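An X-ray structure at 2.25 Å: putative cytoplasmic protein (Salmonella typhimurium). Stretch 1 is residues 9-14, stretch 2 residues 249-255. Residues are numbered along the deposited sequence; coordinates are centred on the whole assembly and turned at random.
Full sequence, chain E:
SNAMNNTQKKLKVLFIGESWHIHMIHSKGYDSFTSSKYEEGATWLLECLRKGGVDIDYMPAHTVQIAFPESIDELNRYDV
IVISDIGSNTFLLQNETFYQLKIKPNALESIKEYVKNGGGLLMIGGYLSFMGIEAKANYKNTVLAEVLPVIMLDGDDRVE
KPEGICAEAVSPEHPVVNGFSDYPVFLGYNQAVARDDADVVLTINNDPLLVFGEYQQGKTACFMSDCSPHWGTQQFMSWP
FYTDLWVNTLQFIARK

Stretch 1 9-14: KKLKVL
Stretch 2 249-255: TLQFIAR

Two segments from opposite ends of one chain meet here, their touching residues at least 237 positions apart in sequence. Stretch 1 runs in extended form through Lys 10 and Leu 11 (phi/psi -101/98 and -92/127) into a strand at Lys 12, Val 13 and Leu 14, with phi between -94 and -121 and psi between 114 and 133. Stretch 2 enters as the last part of a helix and leaves as an extended tail. The register is set by two CA–CA distances, 7.2 Å from Lys 9 to Gln 251 and 8.2 Å from Val 13 to Leu 250; the CA path from Lys 12 to Leu 14 runs roughly perpendicular to that from Thr 249 to Ile 253. Together the stretches bury 256 Å², mostly through aliphatic side chains.

Thr 249 (phi/psi -73/-37, chi1 110°) is buried but beyond reach of stretch 1. Its part is in the backbone: its O accepts a hydrogen bond from the N of Ile 253 at 3.3 Å, the i to i+4 link of an alpha-helix.

Leu 250 (-57/-47) points its CA-to-CB bond toward stretch 1 and adopts the common mt rotamer. Its CB lies 3.9 Å from CD1 of Leu 11, and its CD1 lies 4.2 Å from CG2 of Val 13. Leu 11 and Val 13 both direct CB toward the helix, while Lys 12 between them lies out of reach and is partly exposed, the alternation expected of an extended chain. Val 13, with chi1 t, is beta-branched and well suited to a strand; its compact side chain meets the leucine without any polar group to be desolvated.

Gln 251 (-68/-37) starts sideways, yet its end comes nearer, through off-well chi1 and chi2 of -138° and 107° and a chi3 of 40°. NE2 thereby comes to 3.0 Å from the backbone O of Lys 9 and 3.3 Å from CG of Leu 11. A long, flexible, amide-tipped side chain suits this partly exposed margin, since its methylenes can span the gap while its polar end lies near a carbonyl. Lys 9 itself points CB away, with chi1 t, and is modelled only as far as CG.

Phe 252 (-60/-41, chi1 t, chi2 78°) and Ile 253 (-100/-1, chi1 p, chi2 t) make no contact with stretch 1. The phi/psi of Ile 253 already departs from the values of the preceding residues.

Ala 254, at -60/150, has left the helical conformation but still directs CB toward stretch 1, where that methyl sits 3.7 Å from CD2 of Leu 11. Leu 11, also an mt rotamer, thus spreads its two methyls, CD1 near Leu 250 and CD2 near Ala 254, and has the largest covered area of any residue here, 80 Å². Branched leucine can serve two neighbours at once, and the single methyl of alanine is a small apolar partner for CD2.

Arg 255 (-47/138) continues the extended tail. Its CB points sideways, chi1 and chi2 are t and chi3 is m, and its NE and NH2 are hydrogen-bonded elsewhere in the structure.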

ATOM      1  N   LYS E   9      12.929 -40.427  19.861  1.00 55.40           N
ATOM      2  CA  LYS E   9      13.438 -39.880  21.160  1.00 55.31           C
ATOM      3  C   LYS E   9      14.306 -38.656  20.908  1.00 54.79           C
ATOM      4  O   LYS E   9      14.165 -37.644  21.611  1.00 55.27           O
ATOM      5  CB  LYS E   9      14.218 -40.943  21.960  1.00 55.85           C
ATOM      6  CG  LYS E   9      14.476 -40.569  23.435  1.00 56.15           C
ATOM      7  N   LYS E  10      15.197 -38.749  19.914  1.00 53.69           N
ATOM      8  CA  LYS E  10      15.994 -37.596  19.464  1.00 52.67           C
ATOM      9  C   LYS E  10      15.413 -36.973  18.183  1.00 51.33           C
ATOM     10  O   LYS E  10      15.675 -37.459  17.072  1.00 51.75           O
ATOM     11  CB  LYS E  10      17.468 -37.980  19.297  1.00 52.84           C
ATOM     12  CG  LYS E  10      18.160 -38.320  20.635  1.00 53.73           C
ATOM     13  N   LEU E  11      14.642 -35.894  18.353  1.00 49.13           N
ATOM     14  CA  LEU E  11      13.776 -35.366  17.282  1.00 47.12           C
ATOM     15  C   LEU E  11      14.383 -34.309  16.403  1.00 45.37           C
ATOM     16  O   LEU E  11      14.858 -33.282  16.882  1.00 45.29           O
ATOM     17  CB  LEU E  11      12.487 -34.767  17.844  1.00 46.92           C
ATOM     18  CG  LEU E  11      11.621 -35.458  18.883  1.00 47.92           C
ATOM     19  CD1 LEU E  11      10.424 -34.556  19.151  1.00 47.28           C
ATOM     20  CD2 LEU E  11      11.187 -36.869  18.446  1.00 47.52           C
ATOM     21  N   LYS E  12      14.310 -34.551  15.100  1.00 43.61           N
ATOM     22  CA  LYS E  12      14.646 -33.551  14.108  1.00 41.86           C
ATOM     23  C   LYS E  12      13.330 -33.007  13.573  1.00 40.68           C
ATOM     24  O   LYS E  12      12.556 -33.741  12.939  1.00 40.99           O
ATOM     25  CB  LYS E  12      15.468 -34.183  12.994  1.00 41.92           C
ATOM     26  CG  LYS E  12      16.275 -33.182  12.201  1.00 42.88           C
ATOM     27  CD  LYS E  12      16.902 -33.821  10.972  1.00 44.68           C
ATOM     28  CE  LYS E  12      18.280 -33.218  10.678  1.00 47.33           C
ATOM     29  NZ  LYS E  12      18.293 -31.711  10.612  1.00 47.38           N
ATOM     30  N   VAL E  13      13.061 -31.736  13.847  1.00 39.33           N
ATOM     31  CA  VAL E  13      11.786 -31.106  13.467  1.00 37.56           C
ATOM     32  C   VAL E  13      12.004 -29.894  12.555  1.00 36.59           C
ATOM     33  O   VAL E  13      12.855 -29.054  12.837  1.00 36.47           O
ATOM     34  CB  VAL E  13      10.980 -30.690  14.721  1.00 37.69           C
ATOM     35  CG1 VAL E  13       9.708 -29.883  14.347  1.00 37.47           C
ATOM     36  CG2 VAL E  13      10.628 -31.910  15.558  1.00 37.43           C
ATOM     37  N   LEU E  14      11.235 -29.816  11.467  1.00 35.05           N
ATOM     38  CA  LEU E  14      11.216 -28.653  10.579  1.00 33.92           C
ATOM     39  C   LEU E  14      10.087 -27.727  11.019  1.00 33.21           C
ATOM     40  O   LEU E  14       8.930 -28.114  11.000  1.00 33.05           O
ATOM     41  CB  LEU E  14      10.988 -29.101   9.130  1.00 33.71           C
ATOM     42  CG  LEU E  14      11.521 -28.321   7.920  1.00 35.30           C
ATOM     43  CD1 LEU E  14      10.518 -28.392   6.798  1.00 33.54           C
ATOM     44  CD2 LEU E  14      11.885 -26.858   8.195  1.00 35.27           C
ATOM     45  N   THR E 249       3.786 -33.114  22.386  1.00 34.88           N
ATOM     46  CA  THR E 249       2.971 -33.330  21.182  1.00 34.44           C
ATOM     47  C   THR E 249       3.851 -33.626  19.971  1.00 34.58           C
ATOM     48  O   THR E 249       3.517 -34.481  19.127  1.00 33.60           O
ATOM     49  CB  THR E 249       1.875 -32.239  20.896  1.00 34.59           C
ATOM     50  OG1 THR E 249       2.225 -31.465  19.757  1.00 37.00           O
ATOM     51  CG2 THR E 249       1.613 -31.335  22.050  1.00 32.94           C
ATOM     52  N   LEU E 250       5.000 -32.953  19.902  1.00 34.57           N
ATOM     53  CA  LEU E 250       5.996 -33.279  18.865  1.00 34.79           C
ATOM     54  C   LEU E 250       6.404 -34.744  18.945  1.00 34.64           C
ATOM     55  O   LEU E 250       6.396 -35.454  17.949  1.00 34.64           O
ATOM     56  CB  LEU E 250       7.218 -32.367  18.992  1.00 34.60           C
ATOM     57  CG  LEU E 250       6.935 -30.970  18.472  1.00 34.23           C
ATOM     58  CD1 LEU E 250       8.183 -30.098  18.519  1.00 35.07           C
ATOM     59  CD2 LEU E 250       6.355 -31.071  17.045  1.00 34.01           C
ATOM     60  N   GLN E 251       6.698 -35.182  20.166  1.00 35.22           N
ATOM     61  CA  GLN E 251       7.156 -36.533  20.465  1.00 35.52           C
ATOM     62  C   GLN E 251       6.050 -37.579  20.225  1.00 35.41           C
ATOM     63  O   GLN E 251       6.316 -38.697  19.760  1.00 35.04           O
ATOM     64  CB  GLN E 251       7.621 -36.577  21.924  1.00 35.46           C
ATOM     65  CG  GLN E 251       8.905 -37.351  22.155  1.00 38.03           C
ATOM     66  CD  GLN E 251      10.088 -36.456  22.444  0.50 40.28           C
ATOM     67  OE1 GLN E 251       9.965 -35.463  23.172  0.50 42.02           O
ATOM     68  NE2 GLN E 251      11.254 -36.815  21.905  0.50 39.59           N
ATOM     69  N   PHE E 252       4.811 -37.213  20.543  1.00 35.17           N
ATOM     70  CA  PHE E 252       3.678 -38.112  20.329  1.00 35.23           C
ATOM     71  C   PHE E 252       3.480 -38.514  18.856  1.00 34.80           C
ATOM     72  O   PHE E 252       3.207 -39.681  18.549  1.00 34.55           O
ATOM     73  CB  PHE E 252       2.386 -37.515  20.906  1.00 35.31           C
ATOM     74  CG  PHE E 252       1.271 -38.524  21.048  1.00 36.16           C
ATOM     75  CD1 PHE E 252       1.268 -39.434  22.113  1.00 36.48           C
ATOM     76  CD2 PHE E 252       0.236 -38.576  20.113  1.00 35.83           C
ATOM     77  CE1 PHE E 252       0.255 -40.377  22.247  1.00 36.23           C
ATOM     78  CE2 PHE E 252      -0.786 -39.511  20.229  1.00 37.55           C
ATOM     79  CZ  PHE E 252      -0.773 -40.423  21.305  1.00 38.34           C
ATOM     80  N   ILE E 253       3.640 -37.545  17.962  1.00 34.41           N
ATOM     81  CA  ILE E 253       3.357 -37.720  16.536  1.00 34.41           C
ATOM     82  C   ILE E 253       4.624 -37.987  15.683  1.00 35.22           C
ATOM     83  O   ILE E 253       4.537 -38.185  14.467  1.00 34.60           O
ATOM     84  CB  ILE E 253       2.519 -36.512  15.976  1.00 33.94           C
ATOM     85  CG1 ILE E 253       3.391 -35.265  15.795  1.00 33.28           C
ATOM     86  CG2 ILE E 253       1.338 -36.179  16.911  1.00 32.27           C
ATOM     87  CD1 ILE E 253       2.672 -34.074  15.169  1.00 33.82           C
ATOM     88  N   ALA E 254       5.793 -38.010  16.326  1.00 36.46           N
ATOM     89  CA  ALA E 254       7.060 -38.214  15.601  1.00 37.51           C
ATOM     90  C   ALA E 254       7.131 -39.534  14.843  1.00 38.45           C
ATOM     91  O   ALA E 254       6.519 -40.539  15.227  1.00 38.32           O
ATOM     92  CB  ALA E 254       8.247 -38.077  16.528  1.00 36.98           C
ATOM     93  N   ARG E 255       7.871 -39.516  13.742  1.00 40.21           N
ATOM     94  CA  ARG E 255       8.229 -40.741  13.042  1.00 42.15           C
ATOM     95  C   ARG E 255       8.746 -41.836  14.002  1.00 44.01           C
ATOM     96  O   ARG E 255       9.476 -41.547  14.962  1.00 43.80           O
ATOM     97  CB  ARG E 255       9.291 -40.443  11.982  1.00 41.71           C
ATOM     98  CG  ARG E 255       9.604 -41.617  11.057  1.00 40.74           C
ATOM     99  CD  ARG E 255      10.730 -41.286  10.100  1.00 39.23           C
ATOM    100  NE  ARG E 255      10.490 -40.010   9.426  1.00 39.55           N
ATOM    101  CZ  ARG E 255       9.849 -39.861   8.270  1.00 38.15           C
ATOM    102  NH1 ARG E 255       9.364 -40.906   7.611  1.00 37.42           N
ATOM    103  NH2 ARG E 255       9.704 -38.651   7.771  1.00 38.34           N
TER